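Local coordinates for protein acinetobacter secreted protease CpaA (Acinetobacter nosocomialis M2, PDB 6O38) that is probably a zinc-dependent protease exported by type II secretion, and binds the dedicated chaperone CpaB, at residues 176-181 and 520-525; 183-188 and 543-548; 536-541 and 550-555; 160-165 and 230-235. All coordinates share one frame; numbering follows the deposited sequence.

Contact 1. Residues 176-181 and 520-525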
# COMPACT_ATOMS: atom_id res chain seq x y z
N LYS A 176 -19.31 1.73 -3.80
CA LYS A 176 -19.55 2.45 -2.56
C LYS A 176 -19.59 3.94 -2.86
O LYS A 176 -18.72 4.46 -3.57
CB LYS A 176 -18.46 2.14 -1.52
CG LYS A 176 -18.74 2.74 -0.15
CD LYS A 176 -17.92 2.06 0.94
CE LYS A 176 -16.45 2.39 0.82
NZ LYS A 176 -15.67 1.89 1.99
N TYR A 177 -20.59 4.63 -2.32
CA TYR A 177 -20.80 6.04 -2.60
C TYR A 177 -19.99 6.89 -1.63
O TYR A 177 -20.05 6.70 -0.41
CB TYR A 177 -22.28 6.39 -2.49
CG TYR A 177 -22.61 7.80 -2.93
CD1 TYR A 177 -22.72 8.13 -4.27
CD2 TYR A 177 -22.82 8.81 -1.99
CE1 TYR A 177 -23.02 9.42 -4.67
CE2 TYR A 177 -23.12 10.10 -2.38
CZ TYR A 177 -23.22 10.40 -3.73
OH TYR A 177 -23.52 11.68 -4.12
N TYR A 178 -19.22 7.83 -2.18
CA TYR A 178 -18.43 8.78 -1.40
C TYR A 178 -19.05 10.16 -1.56
O TYR A 178 -18.99 10.75 -2.65
CB TYR A 178 -16.97 8.78 -1.85
CG TYR A 178 -16.18 7.57 -1.42
CD1 TYR A 178 -16.43 6.32 -1.97
CD2 TYR A 178 -15.17 7.68 -0.47
CE1 TYR A 178 -15.70 5.21 -1.58
CE2 TYR A 178 -14.44 6.57 -0.07
CZ TYR A 178 -14.71 5.34 -0.63
OH TYR A 178 -13.98 4.24 -0.24
N SER A 179 -19.65 10.67 -0.49
CA SER A 179 -20.27 11.99 -0.55
C SER A 179 -19.24 13.10 -0.71
O SER A 179 -19.55 14.17 -1.23
CB SER A 179 -21.13 12.24 0.69
OG SER A 179 -20.42 11.93 1.87
N ALA A 180 -18.00 12.86 -0.27
CA ALA A 180 -16.93 13.82 -0.50
C ALA A 180 -16.64 13.98 -1.98
O ALA A 180 -16.17 15.04 -2.41
CB ALA A 180 -15.67 13.41 0.26
N LEU A 181 -16.90 12.95 -2.78
CA LEU A 181 -16.73 13.01 -4.22
C LEU A 181 -18.05 13.11 -4.98
O LEU A 181 -18.03 13.46 -6.17
CB LEU A 181 -15.98 11.76 -4.73
CG LEU A 181 -14.53 11.58 -4.30
CD1 LEU A 181 -14.00 10.24 -4.79
CD2 LEU A 181 -13.67 12.71 -4.83
N HIS A 520 -6.78 13.92 -1.60
CA HIS A 520 -7.90 13.25 -2.25
C HIS A 520 -8.52 12.27 -1.27
O HIS A 520 -7.78 11.62 -0.52
CB HIS A 520 -7.45 12.53 -3.52
CG HIS A 520 -8.57 12.10 -4.41
ND1 HIS A 520 -9.26 10.92 -4.23
CD2 HIS A 520 -9.14 12.71 -5.48
CE1 HIS A 520 -10.19 10.81 -5.16
NE2 HIS A 520 -10.14 11.88 -5.93
N PRO A 521 -9.85 12.13 -1.25
CA PRO A 521 -10.47 11.20 -0.29
C PRO A 521 -10.07 9.75 -0.50
O PRO A 521 -10.18 8.96 0.44
CB PRO A 521 -11.97 11.41 -0.53
CG PRO A 521 -12.08 12.77 -1.13
CD PRO A 521 -10.85 12.93 -1.97
N LEU A 522 -9.63 9.37 -1.70
CA LEU A 522 -9.24 8.00 -1.99
C LEU A 522 -7.74 7.76 -1.83
O LEU A 522 -7.25 6.69 -2.21
CB LEU A 522 -9.68 7.62 -3.41
CG LEU A 522 -11.18 7.64 -3.69
CD1 LEU A 522 -11.45 7.30 -5.15
CD2 LEU A 522 -11.91 6.67 -2.77
N GLY A 523 -7.01 8.72 -1.27
CA GLY A 523 -5.58 8.58 -1.10
C GLY A 523 -4.84 9.87 -1.38
O GLY A 523 -5.02 10.49 -2.43
N SER A 524 -4.00 10.29 -0.44
CA SER A 524 -3.29 11.56 -0.52
C SER A 524 -1.79 11.34 -0.43
O SER A 524 -1.32 10.51 0.36
CB SER A 524 -3.74 12.50 0.60
OG SER A 524 -5.13 12.80 0.49
N THR A 525 -1.04 12.09 -1.23
CA THR A 525 0.41 11.93 -1.27
C THR A 525 1.04 12.47 0.01
O THR A 525 0.35 12.96 0.92
CB THR A 525 0.98 12.64 -2.50
OG1 THR A 525 0.77 14.05 -2.40
CG2 THR A 525 0.32 12.12 -3.77

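Contact 2. Residues 183-188 and 543-548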
# COMPACT_ATOMS: atom_id res chain seq x y z
N LYS A 183 -19.68 10.59 -5.95
CA LYS A 183 -19.46 9.59 -6.98
C LYS A 183 -19.55 8.20 -6.37
O LYS A 183 -19.14 7.98 -5.23
CB LYS A 183 -18.09 9.77 -7.65
CG LYS A 183 -17.97 11.02 -8.50
CD LYS A 183 -18.96 11.01 -9.65
CE LYS A 183 -18.82 12.25 -10.51
NZ LYS A 183 -18.13 11.95 -11.79
N TRP A 184 -20.08 7.26 -7.15
CA TRP A 184 -19.99 5.84 -6.81
C TRP A 184 -18.61 5.33 -7.21
O TRP A 184 -18.20 5.46 -8.37
CB TRP A 184 -21.08 5.05 -7.52
CG TRP A 184 -22.46 5.34 -7.01
CD1 TRP A 184 -23.33 6.27 -7.48
CD2 TRP A 184 -23.13 4.67 -5.93
NE1 TRP A 184 -24.50 6.24 -6.76
CE2 TRP A 184 -24.40 5.27 -5.80
CE3 TRP A 184 -22.78 3.64 -5.05
CZ2 TRP A 184 -25.32 4.86 -4.84
CZ3 TRP A 184 -23.69 3.24 -4.10
CH2 TRP A 184 -24.95 3.85 -4.00
N VAL A 185 -17.89 4.77 -6.25
CA VAL A 185 -16.50 4.33 -6.44
C VAL A 185 -16.48 2.81 -6.47
O VAL A 185 -17.03 2.18 -5.56
CB VAL A 185 -15.58 4.87 -5.33
CG1 VAL A 185 -14.19 4.29 -5.47
CG2 VAL A 185 -15.53 6.39 -5.38
N PRO A 186 -15.87 2.19 -7.48
CA PRO A 186 -15.81 0.72 -7.52
C PRO A 186 -14.91 0.19 -6.41
O PRO A 186 -13.77 0.62 -6.25
CB PRO A 186 -15.23 0.42 -8.91
CG PRO A 186 -15.31 1.70 -9.67
CD PRO A 186 -15.27 2.81 -8.67
N GLU A 187 -15.44 -0.76 -5.64
CA GLU A 187 -14.69 -1.41 -4.57
C GLU A 187 -14.31 -2.85 -4.89
O GLU A 187 -13.29 -3.33 -4.39
CB GLU A 187 -15.48 -1.38 -3.26
CG GLU A 187 -15.65 0.01 -2.66
CD GLU A 187 -14.35 0.59 -2.13
OE1 GLU A 187 -14.33 1.79 -1.79
OE2 GLU A 187 -13.34 -0.14 -2.07
N TYR A 188 -15.11 -3.55 -5.70
CA TYR A 188 -14.76 -4.88 -6.16
C TYR A 188 -15.37 -5.10 -7.54
O TYR A 188 -16.56 -4.85 -7.74
CB TYR A 188 -15.25 -5.96 -5.19
CG TYR A 188 -15.02 -7.37 -5.69
CD1 TYR A 188 -13.77 -7.97 -5.59
CD2 TYR A 188 -16.05 -8.10 -6.27
CE1 TYR A 188 -13.55 -9.25 -6.05
CE2 TYR A 188 -15.84 -9.38 -6.74
CZ TYR A 188 -14.59 -9.95 -6.62
OH TYR A 188 -14.38 -11.23 -7.09
N PRO A 543 -3.02 3.20 -7.00
CA PRO A 543 -2.97 1.79 -7.42
C PRO A 543 -4.33 1.11 -7.46
O PRO A 543 -4.60 0.33 -8.38
CB PRO A 543 -2.05 1.16 -6.36
CG PRO A 543 -1.20 2.29 -5.88
CD PRO A 543 -2.11 3.48 -5.88
N LYS A 544 -5.20 1.38 -6.49
CA LYS A 544 -6.50 0.72 -6.43
C LYS A 544 -7.56 1.42 -7.27
O LYS A 544 -8.31 0.76 -7.99
CB LYS A 544 -6.97 0.63 -4.97
CG LYS A 544 -8.36 0.04 -4.81
CD LYS A 544 -8.66 -0.33 -3.37
CE LYS A 544 -9.95 -1.13 -3.28
NZ LYS A 544 -10.06 -2.14 -4.36
N TYR A 545 -7.64 2.75 -7.18
CA TYR A 545 -8.76 3.47 -7.78
C TYR A 545 -8.42 4.15 -9.10
O TYR A 545 -9.33 4.53 -9.84
CB TYR A 545 -9.29 4.50 -6.79
CG TYR A 545 -9.73 3.87 -5.48
CD1 TYR A 545 -10.91 3.15 -5.40
CD2 TYR A 545 -8.95 3.99 -4.34
CE1 TYR A 545 -11.30 2.56 -4.21
CE2 TYR A 545 -9.34 3.41 -3.14
CZ TYR A 545 -10.52 2.70 -3.09
OH TYR A 545 -10.91 2.12 -1.90
N GLY A 546 -7.13 4.33 -9.41
CA GLY A 546 -6.73 4.90 -10.67
C GLY A 546 -6.72 6.41 -10.73
O GLY A 546 -6.49 6.97 -11.81
N VAL A 547 -6.96 7.10 -9.61
CA VAL A 547 -6.93 8.55 -9.60
C VAL A 547 -5.52 9.04 -9.88
O VAL A 547 -4.55 8.58 -9.25
CB VAL A 547 -7.46 9.09 -8.27
CG1 VAL A 547 -7.35 10.61 -8.22
CG2 VAL A 547 -8.90 8.65 -8.04
N ARG A 548 -5.38 9.96 -10.83
CA ARG A 548 -4.09 10.56 -11.12
C ARG A 548 -3.62 11.41 -9.94
O ARG A 548 -4.36 12.27 -9.45
CB ARG A 548 -4.16 11.38 -12.40
CG ARG A 548 -2.95 12.26 -12.64
CD ARG A 548 -2.73 12.48 -14.12
NE ARG A 548 -3.94 12.86 -14.83
CZ ARG A 548 -4.19 12.54 -16.09
NH1 ARG A 548 -3.31 11.83 -16.79
NH2 ARG A 548 -5.33 12.93 -16.66

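Contact 3. Residues 536-541 and 550-555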
# COMPACT_ATOMS: atom_id res chain seq x y z
N SER A 536 3.55 13.50 -5.08
CA SER A 536 2.58 13.83 -6.11
C SER A 536 3.26 13.99 -7.46
O SER A 536 4.37 14.52 -7.56
CB SER A 536 1.82 15.10 -5.75
OG SER A 536 2.65 16.24 -5.82
N SER A 537 2.58 13.53 -8.51
CA SER A 537 3.07 13.60 -9.89
C SER A 537 1.93 13.28 -10.85
O SER A 537 1.17 12.33 -10.62
CB SER A 537 4.24 12.64 -10.11
OG SER A 537 4.58 12.57 -11.48
N PRO A 538 1.80 14.03 -11.95
CA PRO A 538 0.77 13.71 -12.95
C PRO A 538 1.06 12.45 -13.75
O PRO A 538 0.28 12.11 -14.65
CB PRO A 538 0.76 14.95 -13.85
CG PRO A 538 2.13 15.50 -13.73
CD PRO A 538 2.57 15.23 -12.32
N TYR A 539 2.16 11.76 -13.48
CA TYR A 539 2.48 10.51 -14.15
C TYR A 539 2.33 9.31 -13.22
O TYR A 539 2.71 8.19 -13.59
CB TYR A 539 3.90 10.58 -14.72
CG TYR A 539 4.15 11.85 -15.49
CD1 TYR A 539 3.45 12.13 -16.66
CD2 TYR A 539 5.07 12.79 -15.05
CE1 TYR A 539 3.66 13.29 -17.37
CE2 TYR A 539 5.30 13.96 -15.75
CZ TYR A 539 4.59 14.21 -16.91
OH TYR A 539 4.81 15.37 -17.61
N LEU A 540 1.79 9.52 -12.02
CA LEU A 540 1.51 8.47 -11.06
C LEU A 540 0.00 8.36 -10.86
O LEU A 540 -0.73 9.35 -10.96
CB LEU A 540 2.19 8.74 -9.72
CG LEU A 540 3.71 8.87 -9.75
CD1 LEU A 540 4.20 9.32 -8.39
CD2 LEU A 540 4.36 7.55 -10.15
N TYR A 541 -0.46 7.14 -10.58
CA TYR A 541 -1.88 6.88 -10.42
C TYR A 541 -2.12 6.06 -9.16
O TYR A 541 -1.30 5.21 -8.79
CB TYR A 541 -2.45 6.15 -11.65
CG TYR A 541 -2.29 6.94 -12.93
CD1 TYR A 541 -1.12 6.87 -13.67
CD2 TYR A 541 -3.31 7.77 -13.38
CE1 TYR A 541 -0.97 7.60 -14.84
CE2 TYR A 541 -3.17 8.49 -14.55
CZ TYR A 541 -2.00 8.41 -15.27
OH TYR A 541 -1.86 9.13 -16.43
N GLY A 550 -1.83 14.01 -9.26
CA GLY A 550 -1.23 15.28 -9.61
C GLY A 550 -1.90 15.88 -10.83
O GLY A 550 -2.94 15.41 -11.29
N GLU A 551 -1.27 16.94 -11.34
CA GLU A 551 -1.81 17.68 -12.47
C GLU A 551 -0.66 18.41 -13.16
O GLU A 551 0.16 19.04 -12.50
CB GLU A 551 -2.88 18.68 -12.01
CG GLU A 551 -3.58 19.42 -13.13
CD GLU A 551 -4.81 20.16 -12.65
OE1 GLU A 551 -5.06 20.17 -11.42
OE2 GLU A 551 -5.54 20.72 -13.50
N GLU A 552 -0.60 18.30 -14.49
CA GLU A 552 0.49 18.89 -15.25
C GLU A 552 0.56 20.40 -15.05
O GLU A 552 -0.37 21.13 -15.40
CB GLU A 552 0.35 18.57 -16.74
CG GLU A 552 0.52 17.09 -17.11
CD GLU A 552 -0.71 16.25 -16.87
OE1 GLU A 552 -1.69 16.78 -16.29
OE2 GLU A 552 -0.71 15.07 -17.26
N GLY A 553 1.67 20.86 -14.47
CA GLY A 553 1.94 22.27 -14.28
C GLY A 553 1.37 22.90 -13.03
O GLY A 553 1.65 24.08 -12.77
N LYS A 554 0.57 22.18 -12.24
CA LYS A 554 0.03 22.74 -11.01
C LYS A 554 0.40 21.95 -9.76
O LYS A 554 0.77 22.55 -8.75
CB LYS A 554 -1.49 22.89 -11.12
CG LYS A 554 -1.90 23.99 -12.10
CD LYS A 554 -3.34 24.43 -11.93
CE LYS A 554 -3.62 25.67 -12.77
NZ LYS A 554 -5.07 25.99 -12.85
N ILE A 555 0.30 20.63 -9.79
CA ILE A 555 0.60 19.78 -8.64
C ILE A 555 1.56 18.71 -9.12
O ILE A 555 1.14 17.68 -9.67
CB ILE A 555 -0.65 19.16 -8.01
CG1 ILE A 555 -1.65 20.25 -7.61
CG2 ILE A 555 -0.28 18.32 -6.80
CD1 ILE A 555 -2.99 19.72 -7.16

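Contact 4. Residues 160-165 and 230-235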
# COMPACT_ATOMS: atom_id res chain seq x y z
N LEU A 160 -17.19 7.20 -10.65
CA LEU A 160 -15.88 7.84 -10.54
C LEU A 160 -15.19 7.93 -11.89
O LEU A 160 -14.61 8.96 -12.24
CB LEU A 160 -15.01 7.09 -9.53
CG LEU A 160 -13.61 7.64 -9.31
CD1 LEU A 160 -13.66 8.99 -8.61
CD2 LEU A 160 -12.76 6.65 -8.53
N PHE A 161 -15.23 6.85 -12.67
CA PHE A 161 -14.67 6.82 -14.01
C PHE A 161 -15.65 6.16 -14.97
O PHE A 161 -16.35 5.22 -14.59
CB PHE A 161 -13.33 6.07 -14.04
CG PHE A 161 -12.21 6.81 -13.36
CD1 PHE A 161 -11.60 7.89 -13.98
CD2 PHE A 161 -11.76 6.42 -12.11
CE1 PHE A 161 -10.56 8.56 -13.37
CE2 PHE A 161 -10.72 7.09 -11.49
CZ PHE A 161 -10.12 8.17 -12.12
N PRO A 162 -15.73 6.63 -16.21
CA PRO A 162 -16.66 6.05 -17.19
C PRO A 162 -16.12 4.76 -17.81
O PRO A 162 -15.87 4.68 -19.02
CB PRO A 162 -16.81 7.18 -18.21
CG PRO A 162 -15.50 7.88 -18.18
CD PRO A 162 -15.00 7.79 -16.76
N SER A 163 -15.93 3.74 -16.98
CA SER A 163 -15.39 2.47 -17.44
C SER A 163 -16.48 1.67 -18.15
O SER A 163 -17.64 2.08 -18.26
CB SER A 163 -14.80 1.69 -16.27
OG SER A 163 -13.78 2.44 -15.63
N SER A 164 -16.10 0.49 -18.65
CA SER A 164 -17.00 -0.36 -19.44
C SER A 164 -17.87 -1.20 -18.51
O SER A 164 -17.80 -2.43 -18.47
CB SER A 164 -16.19 -1.24 -20.39
OG SER A 164 -15.34 -0.46 -21.21
N PHE A 165 -18.73 -0.51 -17.76
CA PHE A 165 -19.61 -1.16 -16.79
C PHE A 165 -20.82 -1.76 -17.51
O PHE A 165 -21.96 -1.33 -17.36
CB PHE A 165 -20.04 -0.18 -15.71
CG PHE A 165 -18.94 0.21 -14.76
CD1 PHE A 165 -18.46 -0.70 -13.83
CD2 PHE A 165 -18.39 1.48 -14.79
CE1 PHE A 165 -17.45 -0.35 -12.96
CE2 PHE A 165 -17.38 1.84 -13.92
CZ PHE A 165 -16.91 0.92 -13.00
N ALA A 230 -9.91 1.84 -25.19
CA ALA A 230 -10.87 1.29 -24.24
C ALA A 230 -11.59 2.45 -23.58
O ALA A 230 -11.42 3.61 -23.95
CB ALA A 230 -10.16 0.38 -23.23
N ASN A 231 -12.43 2.13 -22.60
CA ASN A 231 -13.04 3.16 -21.78
C ASN A 231 -12.11 3.55 -20.64
O ASN A 231 -11.20 2.80 -20.27
CB ASN A 231 -14.39 2.69 -21.23
CG ASN A 231 -15.47 2.65 -22.29
OD1 ASN A 231 -15.62 3.58 -23.08
ND2 ASN A 231 -16.22 1.56 -22.33
N ASP A 232 -12.33 4.74 -20.09
CA ASP A 232 -11.44 5.29 -19.08
C ASP A 232 -11.33 4.36 -17.88
O ASP A 232 -12.35 3.96 -17.30
CB ASP A 232 -11.93 6.67 -18.65
CG ASP A 232 -10.82 7.53 -18.07
OD1 ASP A 232 -9.63 7.15 -18.21
OD2 ASP A 232 -11.12 8.59 -17.49
N ARG A 233 -10.10 4.00 -17.53
CA ARG A 233 -9.75 3.21 -16.35
C ARG A 233 -10.13 1.74 -16.47
O ARG A 233 -10.19 1.04 -15.45
CB ARG A 233 -10.35 3.81 -15.07
CG ARG A 233 -9.40 4.72 -14.30
CD ARG A 233 -8.84 5.81 -15.20
NE ARG A 233 -7.95 6.72 -14.47
CZ ARG A 233 -7.57 7.91 -14.91
NH1 ARG A 233 -7.99 8.34 -16.09
NH2 ARG A 233 -6.76 8.66 -14.18
N ASP A 234 -10.41 1.25 -17.67
CA ASP A 234 -10.50 -0.19 -17.87
C ASP A 234 -9.15 -0.83 -17.59
O ASP A 234 -8.09 -0.25 -17.85
CB ASP A 234 -10.96 -0.52 -19.29
CG ASP A 234 -12.43 -0.20 -19.51
OD1 ASP A 234 -13.18 -0.12 -18.52
OD2 ASP A 234 -12.83 -0.05 -20.69
N ARG A 235 -9.18 -2.05 -17.05
CA ARG A 235 -7.96 -2.72 -16.62
C ARG A 235 -7.84 -4.09 -17.26
O ARG A 235 -8.83 -4.80 -17.44
CB ARG A 235 -7.92 -2.85 -15.09
CG ARG A 235 -7.67 -1.53 -14.38
CD ARG A 235 -7.37 -1.74 -12.90
NE ARG A 235 -7.11 -0.47 -12.22
CZ ARG A 235 -6.45 -0.36 -11.08
NH1 ARG A 235 -5.97 -1.44 -10.48
NH2 ARG A 235 -6.26 0.83 -10.53

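Contact 1. Residues 176-181 and 520-525
H520, whose imidazole lies against L181, has its backbone N bonded to S524 OG at 2.9 Å. Two residues on, L522 N donates to the ring atom H520 ND1 at 3.0 Å, tilted 20° from the ring plane. This second bond turns the side chain back over its own loop and fixes the rotation of the imidazole, leaving NE2 and CE1 to meet the methyls of L181. H520 to G523 form a type I beta turn. P521 suits its second position, because the pyrrolidine ring already holds phi near the required value, and G523 takes a positive phi that a glycine adopts easily.

Between the segments the contact is apolar. L181 CD2 reaches H520 NE2 at 3.8 Å, the two side chains crossing at about a right angle, and the same methyl touches P521 CD. Its other methyl, CD1, meets L522 CD1 at 3.9 Å. A180, small enough for the exposed bend after the strand, offers its CB to P521 CG. L522 sends CD2 over one face of the Y178 ring, 3.9 Å from the centroid and 22° off the ring normal, a CH-pi contact displaced toward the rim near CE2. The tyrosine serves twice, since its OH is hydrogen-bonded to E187 OE1 while its face receives the methyl.

Strand 172-178 ends here, and the turn that follows it meets the long loop between helices 496-504 and 557-569. L522 also packs on V185 of the neighbouring strand 183-195 and on L160.

Contact 2. Residues 183-188 and 543-548
Y545 points its ring at strand 183-188 so that three residues in succession meet different parts of it. V185 CG1 approaches Y545 CD1 obliquely at 3.5 Å, with the side chains crossing at about a right angle. The carbonyl P186 O lies at the ring edge, near its plane, 3.7 Å from Y545 CE1. Beyond them, Y545 OH faces the carboxylate of E187, whose plane stands 82° from that of the ring. Y545 OH is 3.3 Å from E187 OE2 and 3.4 Å from E187 OE1, weak bonds between which its single proton is not assigned. A firmer partner of E187 OE1 is Y178 OH, which steadies the carboxylate from the adjacent strand.

K544 lies over one face of the tyrosine, its CG 3.7 Å above the centre of the Y545 ring, where a first torsion that sets CG anti to the backbone N (chi1 176°) puts it. The chain bends at its last torsion, and NZ makes a weak bond to E187 O, a reach that suits a long flexible amine. K544 NZ is also 4.5 Å from E187 OE2, too far for a salt bridge. K544 further packs on E146 of the chaperone CpaB.

E187 and Y188 form a classic beta bulge opposite W174, an irregularity in a strand of the StcE-type beta-sandwich domain.

Contact 3. Residues 536-541 and 550-555
G550 lies with its backbone directly against the S537-P538 peptide, its CA 4.0 Å from P538 N. With no CB to point at that peptide, the glycine can lie flush against it; its backbone torsions are also ones that glycine readily takes.

P538 fills the middle of the contact. Its CB meets E551 N at 3.8 Å and E552 CD at 3.6 Å, while CD approaches I555 O. E552 brings its carboxylate to the proline by a bend at chi2 (80°), which folds CD back instead of letting it extend outward. A glutamate fits this exposed edge: its aliphatic CG also touches the pyrrolidine, and OE2 makes a long, weak ion pair with K275. Further along, S536 OG is 3.7 Å from I555 CG2. That hydroxyl sits between the backbone N and carbonyl carbon (chi1 70°) and is hydrogen-bonded to S516 O and A557 N, so the serine combines a small buried side chain with polar bonding.

Each segment keeps its own shape. S537 to L540 form a type I beta turn with P538 in its second position, and S537 OG accepts from Y539 N at 3.2 Å, an ST turn. In the partner, E551 O takes both I555 N and K554 N, from the same face of its plane, within a classic beta bulge.

Between the two segments the meeting is packing, while backbone bonds from S537 and L540 to L549, next to G550, help hold the two parts in place. S537 OG and E551 O are bonded within their own segments and S536 OG outside them; P538 and G550 contribute much of the fit, together with E552 and I555.

Contact 4. Residues 160-165 and 230-235
A type II beta turn from N231 to D234, in the StcE beta-sandwich domain of residues 208-282, docks against a loop of the preceding domain that bears two inverse gamma turns, centred on P162 and S164. D234, the last residue of the type II turn, grips the loop with its carboxylate. D234 OD1 uses its syn lone pair for S164 N, at 3.0 Å and an N-H...O angle of 165°, and D234 OD2 receives S164 OG at 2.6 Å. N231 N also reaches D234 OD2, at 2.9 Å, from above the carboxylate plane. Beside it, S163 OG donates to D232 O at 2.7 Å, in the carbonyl plane. Small serines suit both places, setting a hydroxyl close to the backbone of the loop.

R233 takes the positive phi of the third turn position and lays its chain over F161. Its CG sits over the centre of the phenyl ring, 3.6 Å from the centroid, as a CH-pi contact. The chain bends at chi2 (53°), and farther on the guanidinium lies almost parallel to the ring, 14° apart, with F161 CE1 over its centre. In the guanidinium plane, R233 NH1 makes a salt bridge to D232 OD1 at 2.9 Å, while NH2 turns to G546 O. D232 OD2 stands at the edge of the phenyl ring.

Both oxygens of buried D234 thus meet N-H or O-H donors, which would probably stabilise its negative charge. D232 probably offsets the arginine charge; because its bond to R233 NH1 lies in the guanidinium plane, the flat face can cover the F161 ring.

Followed from the N terminus, contact 4 opens first and closes a loop of 64 residues, tying two successive StcE-type beta-sandwich domains together. Before it closes, contact 1 and contact 2 open on the neighbouring strands 172-178 and 183-195, and both cross it. They close only after more than 330 residues, in the long loop between helices 496-504 and 557-569, and cross each other. Contact 3 folds that loop upon itself across eight residues; it crosses contact 2 and follows contacts 1 and 4 in series. None nests inside another. Contacts 2 and 4, with centres about 10 Å apart, are joined where R233 and R235 reach the carbonyls of G546 and P543.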